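Local structure of GH26C (6Q78) at residues W158-G166 with E191-L200. The protein probably hydrolyses internal beta-1,4-mannosidic linkages in mannans, as a beta-mannanase of glycoside hydrolase family 26. Residues are numbered along the deposited sequence; the frame is centred on the assembly and turned at random.
Sequences WHFREPFEG and ENHDYYKQKL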
# COMPACT_ATOMS: atom_id res chain seq x y z
N TRP A 158 2.85 -7.37 -1.01
CA TRP A 158 3.15 -8.79 -1.19
C TRP A 158 4.61 -9.05 -0.85
O TRP A 158 5.50 -8.86 -1.70
CB TRP A 158 2.84 -9.18 -2.62
CG TRP A 158 2.95 -10.65 -2.88
CD1 TRP A 158 2.99 -11.66 -1.94
CD2 TRP A 158 2.96 -11.30 -4.15
NE1 TRP A 158 3.06 -12.90 -2.56
CE2 TRP A 158 3.03 -12.70 -3.92
CE3 TRP A 158 2.94 -10.83 -5.46
CZ2 TRP A 158 3.04 -13.61 -4.96
CZ3 TRP A 158 2.99 -11.76 -6.50
CH2 TRP A 158 3.03 -13.12 -6.25
N HIS A 159 4.86 -9.51 0.39
CA HIS A 159 6.20 -9.96 0.75
C HIS A 159 6.32 -11.40 0.25
O HIS A 159 6.08 -12.38 0.98
CB HIS A 159 6.46 -9.80 2.24
CG HIS A 159 6.71 -8.38 2.65
ND1 HIS A 159 5.68 -7.50 2.93
CD2 HIS A 159 7.86 -7.69 2.85
CE1 HIS A 159 6.19 -6.32 3.26
NE2 HIS A 159 7.51 -6.40 3.20
N PHE A 160 6.66 -11.50 -1.04
CA PHE A 160 6.67 -12.75 -1.80
C PHE A 160 7.99 -13.47 -1.60
O PHE A 160 9.05 -12.97 -1.99
CB PHE A 160 6.42 -12.34 -3.26
CG PHE A 160 6.43 -13.48 -4.29
CD1 PHE A 160 6.13 -14.78 -3.94
CD2 PHE A 160 6.67 -13.19 -5.62
CE1 PHE A 160 6.12 -15.79 -4.92
CE2 PHE A 160 6.70 -14.18 -6.58
CZ PHE A 160 6.43 -15.48 -6.23
N ARG A 161 7.95 -14.60 -0.91
CA ARG A 161 9.17 -15.37 -0.69
C ARG A 161 9.71 -15.87 -2.02
O ARG A 161 8.95 -16.29 -2.90
CB ARG A 161 8.92 -16.51 0.31
CG ARG A 161 8.57 -15.97 1.69
CD ARG A 161 8.16 -17.05 2.67
NE ARG A 161 7.43 -16.45 3.77
CZ ARG A 161 7.97 -15.92 4.85
NH1 ARG A 161 9.29 -15.91 5.02
NH2 ARG A 161 7.17 -15.36 5.77
N GLU A 162 11.02 -15.85 -2.16
CA GLU A 162 11.64 -16.11 -3.44
C GLU A 162 11.34 -17.54 -3.88
O GLU A 162 11.15 -18.44 -3.05
CB GLU A 162 13.15 -15.85 -3.36
CG GLU A 162 13.97 -16.87 -2.50
CD GLU A 162 14.18 -18.18 -3.20
OE1 GLU A 162 14.29 -19.25 -2.50
OE2 GLU A 162 14.27 -18.16 -4.45
N PRO A 163 11.30 -17.78 -5.20
CA PRO A 163 10.63 -18.99 -5.72
C PRO A 163 11.43 -20.28 -5.62
O PRO A 163 10.81 -21.36 -5.68
CB PRO A 163 10.38 -18.63 -7.21
CG PRO A 163 11.51 -17.69 -7.53
CD PRO A 163 11.62 -16.83 -6.27
N PHE A 164 12.75 -20.23 -5.49
CA PHE A 164 13.52 -21.47 -5.52
C PHE A 164 13.26 -22.32 -4.29
O PHE A 164 13.10 -23.54 -4.38
CB PHE A 164 15.02 -21.18 -5.68
CG PHE A 164 15.40 -20.69 -7.04
CD1 PHE A 164 15.54 -21.58 -8.09
CD2 PHE A 164 15.61 -19.33 -7.28
CE1 PHE A 164 15.89 -21.14 -9.36
CE2 PHE A 164 15.96 -18.88 -8.53
CZ PHE A 164 16.11 -19.78 -9.58
N GLU A 165 13.25 -21.70 -3.11
CA GLU A 165 12.97 -22.44 -1.89
C GLU A 165 11.75 -21.93 -1.14
O GLU A 165 11.24 -22.63 -0.25
CB GLU A 165 14.19 -22.49 -0.96
CG GLU A 165 15.37 -23.31 -1.55
CD GLU A 165 16.58 -23.43 -0.62
OE1 GLU A 165 16.69 -22.68 0.37
OE2 GLU A 165 17.44 -24.30 -0.90
N GLY A 166 11.24 -20.75 -1.48
CA GLY A 166 10.01 -20.30 -0.86
C GLY A 166 10.09 -19.90 0.60
O GLY A 166 9.05 -19.80 1.24
N GLU A 191 12.69 -20.66 -15.26
CA GLU A 191 12.37 -21.99 -14.76
C GLU A 191 11.28 -21.97 -13.69
O GLU A 191 10.67 -23.02 -13.43
CB GLU A 191 13.64 -22.70 -14.29
CG GLU A 191 14.28 -22.04 -13.09
CD GLU A 191 15.44 -22.85 -12.54
OE1 GLU A 191 15.19 -23.94 -11.99
OE2 GLU A 191 16.60 -22.40 -12.66
N ASN A 192 10.99 -20.81 -13.11
CA ASN A 192 9.93 -20.69 -12.11
C ASN A 192 8.70 -19.93 -12.62
O ASN A 192 7.88 -19.46 -11.81
CB ASN A 192 10.47 -20.05 -10.83
CG ASN A 192 11.49 -20.93 -10.14
OD1 ASN A 192 11.31 -22.14 -10.08
ND2 ASN A 192 12.58 -20.34 -9.66
N HIS A 193 8.52 -19.83 -13.94
CA HIS A 193 7.42 -19.03 -14.47
C HIS A 193 6.06 -19.68 -14.20
O HIS A 193 5.11 -18.99 -13.83
CB HIS A 193 7.65 -18.80 -15.97
CG HIS A 193 6.62 -17.93 -16.61
ND1 HIS A 193 6.40 -16.63 -16.20
CD2 HIS A 193 5.77 -18.16 -17.63
CE1 HIS A 193 5.43 -16.10 -16.94
NE2 HIS A 193 5.05 -17.01 -17.83
N ASP A 194 5.95 -21.00 -14.38
CA ASP A 194 4.68 -21.66 -14.06
C ASP A 194 4.38 -21.57 -12.57
O ASP A 194 3.23 -21.35 -12.17
CB ASP A 194 4.73 -23.12 -14.51
CG ASP A 194 4.57 -23.27 -16.01
OD1 ASP A 194 5.03 -24.30 -16.55
OD2 ASP A 194 4.02 -22.36 -16.64
N TYR A 195 5.41 -21.71 -11.72
CA TYR A 195 5.24 -21.50 -10.28
C TYR A 195 4.67 -20.11 -10.00
O TYR A 195 3.75 -19.95 -9.16
CB TYR A 195 6.63 -21.62 -9.64
CG TYR A 195 6.73 -21.26 -8.17
CD1 TYR A 195 7.00 -19.97 -7.77
CD2 TYR A 195 6.62 -22.22 -7.19
CE1 TYR A 195 7.14 -19.63 -6.44
CE2 TYR A 195 6.75 -21.89 -5.83
CZ TYR A 195 7.03 -20.59 -5.48
OH TYR A 195 7.17 -20.26 -4.15
N TYR A 196 5.21 -19.10 -10.67
CA TYR A 196 4.73 -17.74 -10.44
C TYR A 196 3.28 -17.56 -10.93
O TYR A 196 2.47 -16.91 -10.26
CB TYR A 196 5.65 -16.75 -11.15
CG TYR A 196 5.24 -15.31 -10.98
CD1 TYR A 196 5.06 -14.78 -9.71
CD2 TYR A 196 5.01 -14.49 -12.09
CE1 TYR A 196 4.68 -13.45 -9.52
CE2 TYR A 196 4.64 -13.12 -11.91
CZ TYR A 196 4.47 -12.64 -10.62
OH TYR A 196 4.08 -11.35 -10.36
N LYS A 197 2.94 -18.14 -12.08
CA LYS A 197 1.56 -18.08 -12.53
C LYS A 197 0.62 -18.69 -11.50
O LYS A 197 -0.46 -18.15 -11.27
CB LYS A 197 1.40 -18.74 -13.90
CG LYS A 197 1.99 -17.89 -15.04
CD LYS A 197 1.70 -18.46 -16.45
CE LYS A 197 2.31 -19.78 -16.72
NZ LYS A 197 1.93 -20.04 -18.16
N GLN A 198 1.04 -19.80 -10.86
CA GLN A 198 0.18 -20.40 -9.83
C GLN A 198 -0.01 -19.47 -8.65
O GLN A 198 -1.10 -19.41 -8.08
CB GLN A 198 0.77 -21.75 -9.40
CG GLN A 198 -0.21 -22.62 -8.62
CD GLN A 198 -0.42 -22.15 -7.19
OE1 GLN A 198 0.52 -21.80 -6.49
NE2 GLN A 198 -1.69 -22.14 -6.76
N LYS A 199 1.04 -18.73 -8.27
CA LYS A 199 0.87 -17.75 -7.18
C LYS A 199 -0.12 -16.66 -7.57
O LYS A 199 -0.94 -16.22 -6.75
CB LYS A 199 2.21 -17.12 -6.81
CG LYS A 199 3.28 -18.09 -6.31
CD LYS A 199 2.77 -19.00 -5.18
CE LYS A 199 3.97 -19.76 -4.57
NZ LYS A 199 3.52 -20.67 -3.45
N LEU A 200 -0.02 -16.15 -8.81
CA LEU A 200 -1.00 -15.15 -9.26
C LEU A 200 -2.41 -15.73 -9.30
O LEU A 200 -3.38 -15.03 -9.00
CB LEU A 200 -0.61 -14.58 -10.63
CG LEU A 200 0.73 -13.84 -10.62
CD1 LEU A 200 0.89 -13.31 -12.04
CD2 LEU A 200 0.77 -12.70 -9.61
O HOH W 1 6.95 -18.10 -2.44
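Trp158 and Phe160 meet Tyr196 and illustrate how a family 26 TIM barrel packs the loop after a barrel strand, here 153-157, onto a later helix, 193-208. Both loop rings stand with CG anti to the backbone N (chi1 -173° and 178°), which layers them, Trp158 CZ2 over the rim of one Phe160 face, with their outer carbons at the helix. Phe160 CE2 comes 3.6 Å from Tyr196 CD1, the two rings touching at their margins with planes 27° apart and neither over the other's face, while Trp158 CH2 also touches Tyr196 CE1 at 3.7 Å. Lys199 lends only its aliphatic part, CB at the Trp158 edge and CG near Phe160; its ammonium is held by a salt bridge to Asp123 and a hydrogen bond to the carbonyl of Thr121.

Farther along, Pro163 CB rests 3.5 Å from Tyr195 CE1. Asn192 holds ND2 over the centre of the Phe164 ring, 3.4 Å above its plane, the amide steeply inclined to it; that same nitrogen is hydrogen-bonded to Ser185. The Glu191 carboxylate meets the edge of this ring, OE2 3.6 Å from Phe164 CE1. Without the ring, as with an alanine here, Asn192 ND2 would probably lose the face it lies over and Glu191 its edge contact. Tyr195 OH, hydrogen-bonded also to Asp123, accepts a hydrogen bond at 2.8 Å from a water that donates its other proton to Arg161 O, 2.7 Å away.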